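Anti-sigma-I factor RsgI3 (Clostridium thermocellum, PDB 6QE7) probably acts as the anti-sigma factor that restrains SigI3, with an extracellular tandem pair of PA14 domains that binds pectin and senses biomass. Local coordinates at residues V67-V72 and Y111-R116; N12-S17 and K43-V48; A156-D161 and F184-L189; G192-R197 and Y260-E265. All blocks are in the same frame, centred on the assembly; numbering follows the deposited sequence.

Interaction 1 of 4, residues V67-V72 and Y111-R116; sequences VTDDGV and YYQHVR. With CA (calcium ion), chain D.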
loop_
_atom_site.group_PDB
_atom_site.type_symbol
_atom_site.label_atom_id
_atom_site.label_comp_id
_atom_site.label_asym_id
_atom_site.label_seq_id
_atom_site.Cartn_x
_atom_site.Cartn_y
_atom_site.Cartn_z
ATOM N N VAL A 67 12.173 -6.781 -19.054
ATOM C CA VAL A 67 12.234 -8.211 -18.679
ATOM C C VAL A 67 12.116 -8.205 -17.156
ATOM O O VAL A 67 13.029 -7.668 -16.511
ATOM C CB VAL A 67 13.554 -8.876 -19.150
ATOM C CG1 VAL A 67 13.524 -10.363 -18.883
ATOM C CG2 VAL A 67 13.798 -8.628 -20.618
ATOM N N THR A 68 11.045 -8.781 -16.629
ATOM C CA THR A 68 10.648 -8.654 -15.213
ATOM C C THR A 68 10.146 -9.985 -14.715
ATOM O O THR A 68 9.441 -10.713 -15.447
ATOM C CB THR A 68 9.576 -7.604 -14.955
ATOM O OG1 THR A 68 8.380 -7.698 -15.771
ATOM C CG2 THR A 68 10.130 -6.216 -15.143
ATOM N N ASP A 69 10.391 -10.160 -13.428
ATOM C CA ASP A 69 9.653 -11.092 -12.568
ATOM C C ASP A 69 9.459 -10.348 -11.253
ATOM O O ASP A 69 10.492 -10.097 -10.620
ATOM C CB ASP A 69 10.434 -12.403 -12.455
ATOM C CG ASP A 69 9.825 -13.338 -11.434
ATOM O OD1 ASP A 69 8.975 -12.857 -10.595
ATOM O OD2 ASP A 69 10.158 -14.515 -11.502
ATOM N N ASP A 70 8.196 -9.936 -10.868
ATOM C CA ASP A 70 6.970 -10.272 -11.585
ATOM C C ASP A 70 6.545 -9.188 -12.564
ATOM O O ASP A 70 7.100 -9.115 -13.656
ATOM C CB ASP A 70 5.841 -10.608 -10.626
ATOM C CG ASP A 70 6.187 -11.875 -9.856
ATOM O OD1 ASP A 70 7.063 -11.771 -8.910
ATOM O OD2 ASP A 70 5.564 -12.919 -10.129
ATOM N N GLY A 71 5.604 -8.349 -12.194
ATOM C CA GLY A 71 4.849 -7.587 -13.198
ATOM C C GLY A 71 5.436 -6.220 -13.416
ATOM O O GLY A 71 6.387 -5.784 -12.723
ATOM N N VAL A 72 4.925 -5.564 -14.434
ATOM C CA VAL A 72 5.505 -4.256 -14.828
ATOM C C VAL A 72 4.425 -3.388 -15.431
ATOM O O VAL A 72 3.584 -3.890 -16.140
ATOM C CB VAL A 72 6.675 -4.508 -15.782
ATOM C CG1 VAL A 72 6.194 -5.293 -16.990
ATOM C CG2 VAL A 72 7.433 -3.215 -16.201
ATOM N N TYR A 111 7.107 -1.767 -11.017
ATOM C CA TYR A 111 7.568 -3.154 -10.968
ATOM C C TYR A 111 7.050 -3.748 -9.674
ATOM O O TYR A 111 7.072 -3.000 -8.665
ATOM C CB TYR A 111 9.113 -3.142 -11.025
ATOM C CG TYR A 111 9.672 -4.427 -10.490
ATOM C CD1 TYR A 111 9.681 -5.566 -11.264
ATOM C CD2 TYR A 111 10.031 -4.531 -9.168
ATOM C CE1 TYR A 111 10.078 -6.786 -10.765
ATOM C CE2 TYR A 111 10.441 -5.737 -8.653
ATOM C CZ TYR A 111 10.451 -6.860 -9.443
ATOM O OH TYR A 111 10.873 -8.025 -8.916
ATOM N N TYR A 112 6.776 -5.058 -9.623
ATOM C CA TYR A 112 6.634 -5.700 -8.309
ATOM C C TYR A 112 7.105 -7.150 -8.427
ATOM O O TYR A 112 7.205 -7.737 -9.505
ATOM C CB TYR A 112 5.192 -5.618 -7.821
ATOM C CG TYR A 112 4.282 -6.666 -8.412
ATOM C CD1 TYR A 112 3.665 -6.494 -9.636
ATOM C CD2 TYR A 112 3.992 -7.836 -7.718
ATOM C CE1 TYR A 112 2.804 -7.458 -10.170
ATOM C CE2 TYR A 112 3.098 -8.785 -8.208
ATOM C CZ TYR A 112 2.483 -8.601 -9.440
ATOM O OH TYR A 112 1.702 -9.592 -9.945
ATOM N N GLN A 113 7.530 -7.626 -7.287
ATOM C CA GLN A 113 7.841 -9.018 -6.917
ATOM C C GLN A 113 6.737 -9.567 -6.015
ATOM O O GLN A 113 6.326 -8.896 -4.988
ATOM C CB GLN A 113 9.203 -9.037 -6.196
ATOM C CG GLN A 113 9.331 -10.192 -5.194
ATOM C CD GLN A 113 9.556 -11.545 -5.797
ATOM O OE1 GLN A 113 9.032 -11.886 -6.855
ATOM N NE2 GLN A 113 10.471 -12.304 -5.177
ATOM N N HIS A 114 6.298 -10.761 -6.362
ATOM C CA HIS A 114 5.384 -11.546 -5.510
ATOM C C HIS A 114 6.238 -12.495 -4.663
ATOM O O HIS A 114 6.532 -12.126 -3.522
ATOM C CB HIS A 114 4.248 -12.213 -6.317
ATOM C CG HIS A 114 3.261 -12.915 -5.439
ATOM N ND1 HIS A 114 2.775 -14.145 -5.757
ATOM C CD2 HIS A 114 2.768 -12.613 -4.194
ATOM C CE1 HIS A 114 1.995 -14.593 -4.773
ATOM N NE2 HIS A 114 1.972 -13.651 -3.791
ATOM N N VAL A 115 6.650 -13.631 -5.227
ATOM C CA VAL A 115 7.428 -14.672 -4.511
ATOM C C VAL A 115 8.534 -15.257 -5.397
ATOM O O VAL A 115 8.716 -14.856 -6.556
ATOM C CB VAL A 115 6.479 -15.771 -3.996
ATOM C CG1 VAL A 115 5.465 -15.255 -2.939
ATOM C CG2 VAL A 115 5.780 -16.505 -5.120
ATOM N N ARG A 116 9.316 -16.166 -4.823
ATOM C CA ARG A 116 10.377 -16.822 -5.618
ATOM C C ARG A 116 11.296 -15.754 -6.199
ATOM O O ARG A 116 11.878 -14.939 -5.411
ATOM C CB ARG A 116 9.704 -17.712 -6.638
ATOM C CG ARG A 116 8.761 -18.647 -5.892
ATOM C CD ARG A 116 8.450 -19.872 -6.698
ATOM N NE ARG A 116 7.456 -20.663 -5.971
ATOM C CZ ARG A 116 7.440 -21.987 -5.907
ATOM N NH1 ARG A 116 8.376 -22.690 -6.517
ATOM N NH2 ARG A 116 6.456 -22.605 -5.284
HETATM CA CA CA D . 8.696 -13.484 -8.411
HETATM O O HOH W 1 8.501 -15.808 -9.856
HETATM O O HOH W 2 6.510 -15.110 -8.757
#
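This is a buried, calcium-bridged contact in the first PA14 domain, made where strand 60-69 ends in a loop beside the end of strand 105-113. The peptide bond between Asp69 and Asp70 is cis, which brings both carboxylates round to the same ion: Asp69 OD1 binds calcium at 2.3 Å and Asp70 OD1 at 2.4 Å. From the other segment come Gln113 OE1, at 2.3 Å from the metal, and Val115 O; two waters and Ala117 O complete the shell. The Gln113 chain bends at chi2 (75°) to bring its amide oxygen onto the ion, while NE2 donates to Arg116 O and so holds the amide in orientation. Asp70 OD1 is gripped again by the backbone: His114 N reaches it at 2.8 Å along an almost straight bond (176°), from above the carboxylate plane. The waters each donate to the second oxygen of one aspartate. Behind the metal, Asp70 N donates to Tyr112 O at 2.8 Å, and Gly71 N adds a weak bond to the same oxygen, so Asp70 and Gly71 form a classic beta bulge opposite Tyr112. Asp70 CB lies over one face of the Tyr112 ring, 4.2 Å from its centroid, whereas Tyr111 OH donates in plane to a lone pair of Asp69 O at 2.7 Å. The paired aspartates joined by a cis peptide round calcium recall the site of sugar-binding PA14 adhesins, consistent with a ligand site here.

Interaction 2 of 4, residues N12-S17 and K43-V48; sequences NNMDFS and KDTYSV. With CA (calcium ion), chain E.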
loop_
_atom_site.group_PDB
_atom_site.type_symbol
_atom_site.label_atom_id
_atom_site.label_comp_id
_atom_site.label_asym_id
_atom_site.label_seq_id
_atom_site.Cartn_x
_atom_site.Cartn_y
_atom_site.Cartn_z
ATOM N N ASN A 12 8.035 -1.944 0.706
ATOM C CA ASN A 12 8.042 -3.306 1.306
ATOM C C ASN A 12 6.724 -4.051 1.113
ATOM O O ASN A 12 6.647 -5.224 1.566
ATOM C CB ASN A 12 8.352 -3.249 2.815
ATOM C CG ASN A 12 9.808 -3.544 3.060
ATOM O OD1 ASN A 12 10.295 -4.521 2.512
ATOM N ND2 ASN A 12 10.521 -2.709 3.816
ATOM N N ASN A 13 5.732 -3.423 0.492
ATOM C CA ASN A 13 4.511 -4.083 -0.052
ATOM C C ASN A 13 4.591 -4.037 -1.598
ATOM O O ASN A 13 5.395 -3.227 -2.154
ATOM C CB ASN A 13 3.260 -3.384 0.496
ATOM C CG ASN A 13 2.819 -3.903 1.855
ATOM O OD1 ASN A 13 3.238 -4.975 2.290
ATOM N ND2 ASN A 13 1.861 -3.225 2.479
ATOM N N MET A 14 3.718 -4.772 -2.287
ATOM C CA MET A 14 3.744 -4.923 -3.765
ATOM C C MET A 14 2.799 -3.932 -4.421
ATOM O O MET A 14 2.721 -3.897 -5.644
ATOM C CB MET A 14 3.467 -6.377 -4.152
ATOM C CG MET A 14 2.042 -6.884 -4.080
ATOM S SD MET A 14 2.507 -8.714 -4.231
ATOM C CE MET A 14 0.949 -9.457 -3.690
ATOM N N ASP A 15 2.170 -3.060 -3.624
ATOM C CA ASP A 15 1.246 -2.040 -4.171
ATOM C C ASP A 15 1.670 -0.645 -3.768
ATOM O O ASP A 15 0.758 0.178 -3.521
ATOM C CB ASP A 15 -0.160 -2.225 -3.602
ATOM C CG ASP A 15 -0.205 -2.107 -2.066
ATOM O OD1 ASP A 15 0.888 -2.091 -1.391
ATOM O OD2 ASP A 15 -1.332 -2.023 -1.568
ATOM N N PHE A 16 2.961 -0.359 -3.658
ATOM C CA PHE A 16 3.468 1.018 -3.462
ATOM C C PHE A 16 2.926 1.532 -2.137
ATOM O O PHE A 16 2.616 2.705 -2.054
ATOM C CB PHE A 16 3.078 1.972 -4.605
ATOM C CG PHE A 16 3.521 1.397 -5.935
ATOM C CD1 PHE A 16 4.857 1.354 -6.245
ATOM C CD2 PHE A 16 2.615 0.795 -6.784
ATOM C CE1 PHE A 16 5.284 0.793 -7.435
ATOM C CE2 PHE A 16 3.033 0.203 -7.964
ATOM C CZ PHE A 16 4.377 0.194 -8.268
ATOM N N SER A 17 2.843 0.670 -1.140
ATOM C CA SER A 17 2.683 1.043 0.286
ATOM C C SER A 17 3.857 0.449 1.052
ATOM O O SER A 17 4.624 -0.456 0.491
ATOM C CB SER A 17 1.346 0.599 0.870
ATOM O OG SER A 17 1.288 -0.835 0.910
ATOM N N LYS A 43 12.144 -10.092 2.084
ATOM C CA LYS A 43 11.843 -11.150 1.095
ATOM C C LYS A 43 10.374 -11.100 0.754
ATOM O O LYS A 43 9.540 -11.082 1.663
ATOM C CB LYS A 43 12.069 -12.571 1.596
ATOM C CG LYS A 43 12.234 -13.589 0.474
ATOM C CD LYS A 43 12.440 -15.016 1.038
ATOM C CE LYS A 43 12.055 -16.116 0.095
ATOM N NZ LYS A 43 12.929 -16.107 -1.107
ATOM N N ASP A 44 10.105 -11.058 -0.534
ATOM C CA ASP A 44 8.759 -11.201 -1.124
ATOM C C ASP A 44 7.925 -9.907 -0.972
ATOM O O ASP A 44 8.226 -9.040 -0.121
ATOM C CB ASP A 44 8.019 -12.446 -0.604
ATOM C CG ASP A 44 8.627 -13.785 -0.983
ATOM O OD1 ASP A 44 9.383 -13.785 -1.934
ATOM O OD2 ASP A 44 8.332 -14.847 -0.294
ATOM N N THR A 45 6.893 -9.822 -1.838
ATOM C CA THR A 45 5.866 -8.755 -1.901
ATOM C C THR A 45 6.535 -7.390 -1.755
ATOM O O THR A 45 6.325 -6.743 -0.737
ATOM C CB THR A 45 4.814 -8.981 -0.804
ATOM O OG1 THR A 45 5.549 -9.063 0.406
ATOM C CG2 THR A 45 4.010 -10.245 -0.954
ATOM N N TYR A 46 7.284 -6.939 -2.767
ATOM C CA TYR A 46 7.862 -5.608 -2.765
ATOM C C TYR A 46 7.593 -4.988 -4.128
ATOM O O TYR A 46 7.153 -5.735 -5.057
ATOM C CB TYR A 46 9.330 -5.590 -2.318
ATOM C CG TYR A 46 10.305 -6.471 -3.056
ATOM C CD1 TYR A 46 10.935 -6.024 -4.188
ATOM C CD2 TYR A 46 10.724 -7.706 -2.540
ATOM C CE1 TYR A 46 11.889 -6.786 -4.856
ATOM C CE2 TYR A 46 11.764 -8.418 -3.119
ATOM C CZ TYR A 46 12.307 -7.993 -4.319
ATOM O OH TYR A 46 13.295 -8.703 -4.967
ATOM N N SER A 47 7.759 -3.663 -4.173
ATOM C CA SER A 47 7.502 -2.863 -5.384
ATOM C C SER A 47 8.466 -1.695 -5.448
ATOM O O SER A 47 8.949 -1.255 -4.405
ATOM C CB SER A 47 6.054 -2.438 -5.533
ATOM O OG SER A 47 5.550 -1.711 -4.407
ATOM N N VAL A 48 8.692 -1.267 -6.696
ATOM C CA VAL A 48 9.677 -0.260 -7.091
ATOM C C VAL A 48 8.986 0.557 -8.163
ATOM O O VAL A 48 8.453 -0.024 -9.115
ATOM C CB VAL A 48 11.014 -0.876 -7.606
ATOM C CG1 VAL A 48 12.025 0.211 -7.703
ATOM C CG2 VAL A 48 11.567 -1.991 -6.709
HETATM CA CA CA E . 6.962 -7.469 1.503
HETATM O O HOH W 3 9.284 -6.750 1.186
HETATM O O HOH W 4 4.909 -7.150 2.762
HETATM O O HOH W 5 7.745 -9.549 2.528
HETATM O O HOH W 6 7.548 -6.914 3.838
#
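A second calcium site and a G1 beta bulge, in which Thr45 and Tyr46 both face Gln113, mark this junction of loop 12-17 with the start of strand 46-51. Thr45 CB bears two branches with separate jobs: OG1, in the crowded position between backbone N and carbonyl carbon, binds calcium, while CG2 meets Met14 SD at 3.9 Å. The extended Met14 chain crosses the threonine obliquely. Further along, Ser47 points toward the loop and sits over one face of the Phe16 ring, CB 4.2 Å from the centroid, while Val48 O lies at that ring's edge. The loop also meets the second PA14 domain, through Asn13 to Asp203 and Asp15 to Gln253. Calcium is otherwise held by Asn12 O, Asp44 O, Thr45 O and four waters, a mostly backbone-and-water shell. Ser47 OG, with chi1 at 56°, ties the loop down twice: it donates to a lone pair of Asn13 O at 2.7 Å and accepts from Phe16 N at 3.0 Å.

Interaction 3 of 4, residues A156-D161 and F184-L189; sequences AEYYGD and FPVGEL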
loop_
_atom_site.group_PDB
_atom_site.type_symbol
_atom_site.label_atom_id
_atom_site.label_comp_id
_atom_site.label_asym_id
_atom_site.label_seq_id
_atom_site.Cartn_x
_atom_site.Cartn_y
_atom_site.Cartn_z
ATOM N N ALA A 156 -9.059 8.486 13.583
ATOM C CA ALA A 156 -10.245 8.363 14.441
ATOM C C ALA A 156 -10.925 9.721 14.442
ATOM O O ALA A 156 -10.230 10.746 14.611
ATOM C CB ALA A 156 -9.844 7.932 15.827
ATOM N N GLU A 157 -12.211 9.702 14.148
ATOM C CA GLU A 157 -13.125 10.813 14.459
ATOM C C GLU A 157 -13.956 10.424 15.684
ATOM O O GLU A 157 -14.686 9.381 15.630
ATOM C CB GLU A 157 -13.929 11.138 13.222
ATOM C CG GLU A 157 -13.108 11.186 11.933
ATOM C CD GLU A 157 -14.012 11.080 10.699
ATOM O OE1 GLU A 157 -14.470 9.975 10.388
ATOM O OE2 GLU A 157 -14.352 12.127 10.119
ATOM N N TYR A 158 -13.912 11.265 16.727
ATOM C CA TYR A 158 -14.739 11.097 17.959
ATOM C C TYR A 158 -15.956 12.014 17.912
ATOM O O TYR A 158 -15.812 13.197 17.650
ATOM C CB TYR A 158 -13.903 11.346 19.199
ATOM C CG TYR A 158 -12.949 10.226 19.422
ATOM C CD1 TYR A 158 -11.874 10.024 18.591
ATOM C CD2 TYR A 158 -13.133 9.346 20.451
ATOM C CE1 TYR A 158 -10.964 9.006 18.835
ATOM C CE2 TYR A 158 -12.269 8.290 20.674
ATOM C CZ TYR A 158 -11.194 8.084 19.831
ATOM O OH TYR A 158 -10.360 7.004 20.026
ATOM N N TYR A 159 -17.131 11.448 18.162
ATOM C CA TYR A 159 -18.410 12.181 18.122
ATOM C C TYR A 159 -19.032 12.290 19.507
ATOM O O TYR A 159 -18.937 11.334 20.309
ATOM C CB TYR A 159 -19.373 11.519 17.138
ATOM C CG TYR A 159 -18.893 11.605 15.723
ATOM C CD1 TYR A 159 -18.015 10.651 15.240
ATOM C CD2 TYR A 159 -19.221 12.670 14.914
ATOM C CE1 TYR A 159 -17.554 10.699 13.936
ATOM C CE2 TYR A 159 -18.804 12.714 13.592
ATOM C CZ TYR A 159 -17.933 11.736 13.128
ATOM O OH TYR A 159 -17.451 11.712 11.877
ATOM N N GLY A 160 -19.755 13.399 19.721
ATOM C CA GLY A 160 -20.490 13.696 20.970
ATOM C C GLY A 160 -21.931 13.237 20.930
ATOM O O GLY A 160 -22.737 13.747 21.707
ATOM N N ASP A 161 -22.224 12.175 20.198
ATOM C CA ASP A 161 -23.559 11.524 20.254
ATOM C C ASP A 161 -23.397 10.068 19.812
ATOM O O ASP A 161 -22.300 9.700 19.390
ATOM C CB ASP A 161 -24.479 12.314 19.324
ATOM C CG ASP A 161 -23.908 12.395 17.896
ATOM O OD1 ASP A 161 -23.727 11.325 17.266
ATOM O OD2 ASP A 161 -23.593 13.524 17.440
ATOM N N PHE A 184 -15.111 8.523 29.908
ATOM C CA PHE A 184 -15.413 8.533 28.453
ATOM C C PHE A 184 -14.344 9.299 27.707
ATOM O O PHE A 184 -13.909 10.364 28.096
ATOM C CB PHE A 184 -16.800 9.117 28.173
ATOM C CG PHE A 184 -17.904 8.379 28.875
ATOM C CD1 PHE A 184 -18.145 7.056 28.586
ATOM C CD2 PHE A 184 -18.573 8.961 29.938
ATOM C CE1 PHE A 184 -19.129 6.351 29.250
ATOM C CE2 PHE A 184 -19.566 8.272 30.593
ATOM C CZ PHE A 184 -19.877 6.985 30.224
ATOM N N PRO A 185 -13.975 8.851 26.497
ATOM C CA PRO A 185 -12.988 9.573 25.715
ATOM C C PRO A 185 -13.423 10.954 25.200
ATOM O O PRO A 185 -12.602 11.728 24.672
ATOM C CB PRO A 185 -12.606 8.576 24.603
ATOM C CG PRO A 185 -13.838 7.717 24.465
ATOM C CD PRO A 185 -14.464 7.641 25.854
ATOM N N VAL A 186 -14.687 11.300 25.353
ATOM C CA VAL A 186 -15.260 12.535 24.768
ATOM C C VAL A 186 -15.951 13.216 25.951
ATOM O O VAL A 186 -16.666 12.498 26.654
ATOM C CB VAL A 186 -16.254 12.186 23.640
ATOM C CG1 VAL A 186 -16.828 13.423 22.958
ATOM C CG2 VAL A 186 -15.613 11.296 22.617
ATOM N N GLY A 187 -15.686 14.488 26.181
ATOM C CA GLY A 187 -16.344 15.270 27.247
ATOM C C GLY A 187 -17.675 15.845 26.807
ATOM O O GLY A 187 -18.024 15.775 25.608
ATOM N N GLU A 188 -18.424 16.411 27.747
ATOM C CA GLU A 188 -19.695 17.121 27.471
ATOM C C GLU A 188 -20.690 16.191 26.759
ATOM O O GLU A 188 -21.210 16.578 25.709
ATOM C CB GLU A 188 -19.520 18.366 26.582
ATOM C CG GLU A 188 -18.549 19.437 27.078
ATOM C CD GLU A 188 -17.219 19.416 26.338
ATOM O OE1 GLU A 188 -17.122 18.688 25.315
ATOM O OE2 GLU A 188 -16.289 20.130 26.762
ATOM N N LEU A 189 -20.914 14.995 27.266
ATOM C CA LEU A 189 -21.829 14.035 26.607
ATOM C C LEU A 189 -23.210 14.128 27.229
ATOM O O LEU A 189 -23.299 14.578 28.344
ATOM C CB LEU A 189 -21.279 12.622 26.778
ATOM C CG LEU A 189 -19.948 12.381 26.067
ATOM C CD1 LEU A 189 -19.402 11.019 26.439
ATOM C CD2 LEU A 189 -20.088 12.526 24.552
#
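Strand 156-159 runs out at Gly160, and the irregular segment 184-189 bends past this end without pairing with it; the closest pair of CA atoms, Gly160 CA and Leu189 CA, is 5.8 Å apart. Contact is made by apolar side chains of the loop against Tyr158 and the main chain at the strand's end. Val186 points at the strand and divides its two methyls between neighbouring residues. With Val186 CG1 anti to the backbone N (chi1 -177°), that methyl reaches toward the main chain, 4.0 Å from Tyr159 O and close to Gly160 CA. Val186 CG2 instead packs against Tyr158, 3.8 Å from Tyr158 CB, and lies at the edge of the tyrosine ring beside CD2. Farther out on the same ring, Tyr158 CE2 meets Pro185 CB at 4.0 Å, the proline crossing the tyrosine at about a right angle. Leu189 closes the other end, its CD2 lying 3.8 Å from Gly160 CA. The Tyr158 ring is also stacked on Phe169 of the neighbouring strand and makes a cation-pi contact with Arg171, while Pro185 and Leu189 rest on Phe194. Such packing is that of a loop that crosses from one sheet of the PA14 beta-sandwich to the other, from strand 177-179 to strand 193-202, against the end of strand 154-159.

Interaction 4 of 4, residues G192-R197 and Y260-E265; sequences GKFSVR and YCNYGE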
loop_
_atom_site.group_PDB
_atom_site.type_symbol
_atom_site.label_atom_id
_atom_site.label_comp_id
_atom_site.label_asym_id
_atom_site.label_seq_id
_atom_site.Cartn_x
_atom_site.Cartn_y
_atom_site.Cartn_z
ATOM N N GLY A 192 -23.777 9.491 28.433
ATOM C CA GLY A 192 -22.539 8.707 28.186
ATOM C C GLY A 192 -22.482 8.226 26.748
ATOM O O GLY A 192 -21.733 7.285 26.450
ATOM N N LYS A 193 -23.303 8.871 25.901
ATOM C CA LYS A 193 -23.587 8.478 24.505
ATOM C C LYS A 193 -22.497 9.196 23.701
ATOM O O LYS A 193 -22.424 10.460 23.743
ATOM C CB LYS A 193 -25.029 8.808 24.052
ATOM C CG LYS A 193 -26.069 7.722 24.306
ATOM C CD LYS A 193 -27.573 8.151 24.172
ATOM C CE LYS A 193 -28.467 7.403 25.160
ATOM N NZ LYS A 193 -29.907 7.312 24.774
ATOM N N PHE A 194 -21.664 8.424 23.022
ATOM C CA PHE A 194 -20.643 8.946 22.092
ATOM C C PHE A 194 -20.409 7.834 21.048
ATOM O O PHE A 194 -20.928 6.688 21.165
ATOM C CB PHE A 194 -19.397 9.397 22.860
ATOM C CG PHE A 194 -18.478 8.270 23.275
ATOM C CD1 PHE A 194 -18.665 7.603 24.464
ATOM C CD2 PHE A 194 -17.499 7.803 22.404
ATOM C CE1 PHE A 194 -17.849 6.542 24.806
ATOM C CE2 PHE A 194 -16.680 6.749 22.748
ATOM C CZ PHE A 194 -16.845 6.130 23.961
ATOM N N SER A 195 -19.657 8.146 20.011
ATOM C CA SER A 195 -19.409 7.178 18.913
ATOM C C SER A 195 -18.055 7.532 18.284
ATOM O O SER A 195 -17.553 8.694 18.498
ATOM C CB SER A 195 -20.633 7.232 17.951
ATOM O OG SER A 195 -20.830 8.573 17.481
ATOM N N VAL A 196 -17.463 6.599 17.542
ATOM C CA VAL A 196 -16.103 6.763 16.950
ATOM C C VAL A 196 -16.106 6.124 15.561
ATOM O O VAL A 196 -16.769 5.106 15.404
ATOM C CB VAL A 196 -15.022 6.093 17.820
ATOM C CG1 VAL A 196 -13.634 6.590 17.478
ATOM C CG2 VAL A 196 -15.314 6.288 19.299
ATOM N N ARG A 197 -15.402 6.743 14.619
ATOM C CA ARG A 197 -15.088 6.158 13.288
ATOM C C ARG A 197 -13.560 6.141 13.124
ATOM O O ARG A 197 -12.957 7.166 13.295
ATOM C CB ARG A 197 -15.695 6.928 12.118
ATOM C CG ARG A 197 -15.223 6.364 10.784
ATOM C CD ARG A 197 -15.834 6.996 9.557
ATOM N NE ARG A 197 -17.292 7.051 9.628
ATOM C CZ ARG A 197 -17.960 8.157 9.913
ATOM N NH1 ARG A 197 -17.320 9.285 10.162
ATOM N NH2 ARG A 197 -19.265 8.134 9.910
ATOM N N TYR A 260 -18.080 2.547 16.113
ATOM C CA TYR A 260 -18.432 2.159 17.499
ATOM C C TYR A 260 -19.431 3.188 18.041
ATOM O O TYR A 260 -19.216 4.391 17.931
ATOM C CB TYR A 260 -17.205 2.154 18.420
ATOM C CG TYR A 260 -17.527 1.851 19.861
ATOM C CD1 TYR A 260 -18.082 0.628 20.184
ATOM C CD2 TYR A 260 -17.347 2.752 20.891
ATOM C CE1 TYR A 260 -18.415 0.296 21.479
ATOM C CE2 TYR A 260 -17.752 2.463 22.195
ATOM C CZ TYR A 260 -18.274 1.222 22.501
ATOM O OH TYR A 260 -18.661 0.824 23.765
ATOM N N CYS A 261 -20.468 2.719 18.696
ATOM C CA CYS A 261 -21.339 3.612 19.471
ATOM C C CYS A 261 -21.515 3.016 20.878
ATOM O O CYS A 261 -21.625 1.841 21.082
ATOM C CB CYS A 261 -22.606 3.925 18.702
ATOM S SG CYS A 261 -23.733 2.524 18.489
ATOM N N ASN A 262 -21.384 3.884 21.826
ATOM C CA ASN A 262 -21.713 3.670 23.237
ATOM C C ASN A 262 -23.149 4.126 23.516
ATOM O O ASN A 262 -23.536 5.225 23.064
ATOM C CB ASN A 262 -20.768 4.534 24.056
ATOM C CG ASN A 262 -20.636 3.892 25.392
ATOM O OD1 ASN A 262 -20.266 2.713 25.401
ATOM N ND2 ASN A 262 -21.021 4.614 26.446
ATOM N N TYR A 263 -23.911 3.370 24.284
ATOM C CA TYR A 263 -25.319 3.744 24.592
ATOM C C TYR A 263 -25.465 4.102 26.102
ATOM O O TYR A 263 -26.614 4.320 26.707
ATOM C CB TYR A 263 -26.218 2.606 24.097
ATOM C CG TYR A 263 -26.290 2.342 22.611
ATOM C CD1 TYR A 263 -26.958 3.228 21.778
ATOM C CD2 TYR A 263 -25.775 1.169 22.034
ATOM C CE1 TYR A 263 -27.102 2.973 20.416
ATOM C CE2 TYR A 263 -25.948 0.876 20.685
ATOM C CZ TYR A 263 -26.626 1.783 19.875
ATOM O OH TYR A 263 -26.822 1.611 18.534
ATOM N N GLY A 264 -24.314 4.233 26.748
ATOM C CA GLY A 264 -24.212 4.816 28.100
ATOM C C GLY A 264 -23.454 3.900 29.036
ATOM O O GLY A 264 -23.101 4.373 30.168
ATOM N N GLU A 265 -23.195 2.656 28.598
ATOM C CA GLU A 265 -22.423 1.660 29.387
ATOM C C GLU A 265 -21.003 2.205 29.535
ATOM O O GLU A 265 -20.643 3.168 28.856
ATOM C CB GLU A 265 -22.503 0.280 28.737
ATOM C CG GLU A 265 -23.798 -0.433 29.062
ATOM C CD GLU A 265 -24.995 0.093 28.275
ATOM O OE1 GLU A 265 -24.772 0.661 27.179
ATOM O OE2 GLU A 265 -26.151 -0.045 28.755
#
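Gly192, at a positive phi of 70°, opens the segment by offering its carbonyl oxygen to the Asn262 side chain: ND2 donates to Gly192 O at 2.8 Å, nearly straight at 169°. Asn262 ND2 gives its other hydrogen to Glu265 O, also at 2.8 Å, and both acceptors lie in the amide plane, so the asparagine is fixed in rotation and pins the turn after its own strand to the glycine opposite. Lys193 lays its aliphatic chain along the backbone of Asn262 and Tyr263, with CE 3.9 Å from Tyr263 O. At Phe194 the carbonyl oxygen receives Asn262 N at 2.9 Å, almost along the C=O axis. Its ring, raised by a chi1 of 79° into the crowded position, places CE1 3.6 Å from Asn262 CB and turns CZ to the edge of the Tyr260 ring. Ser195 is on the reverse face, its CB 3.9 Å from Cys261 CB; its OG bonds to Asp161 O instead. Val196 makes the regular hydrogen-bonded pair with Tyr260: Val196 N donates to Tyr260 O at 2.8 Å and Tyr260 N returns the bond to Val196 O, while Val196 CG2 meets the Tyr260 ring at its edge. In the sheet, strand 193-202 thus runs antiparallel between 154-159 on one flank and 254-263 on the other, and 254-263 in turn pairs with 219-224.

The four contacts fall into two pairs, one in each PA14 domain. Interactions 1 and 2 touch where strands 46-51 and 105-113 pair, through Thr45 N with His114 O and Tyr111 N with Val48 O, and each carries its own calcium. Interaction 1 is buried and takes its calcium largely with side-chain oxygens, two of them carboxylates; interaction 2 is partly buried, nearer the second domain, and uses mainly backbone oxygens and water. Interactions 3 and 4, with centres about 8 Å apart, join through strands 154-159 and 193-202, and neither holds a metal. There the buried contact 4 is ladder bonding between strands, whereas the partly buried contact 3 is apolar loop packing that shares Phe194 with it.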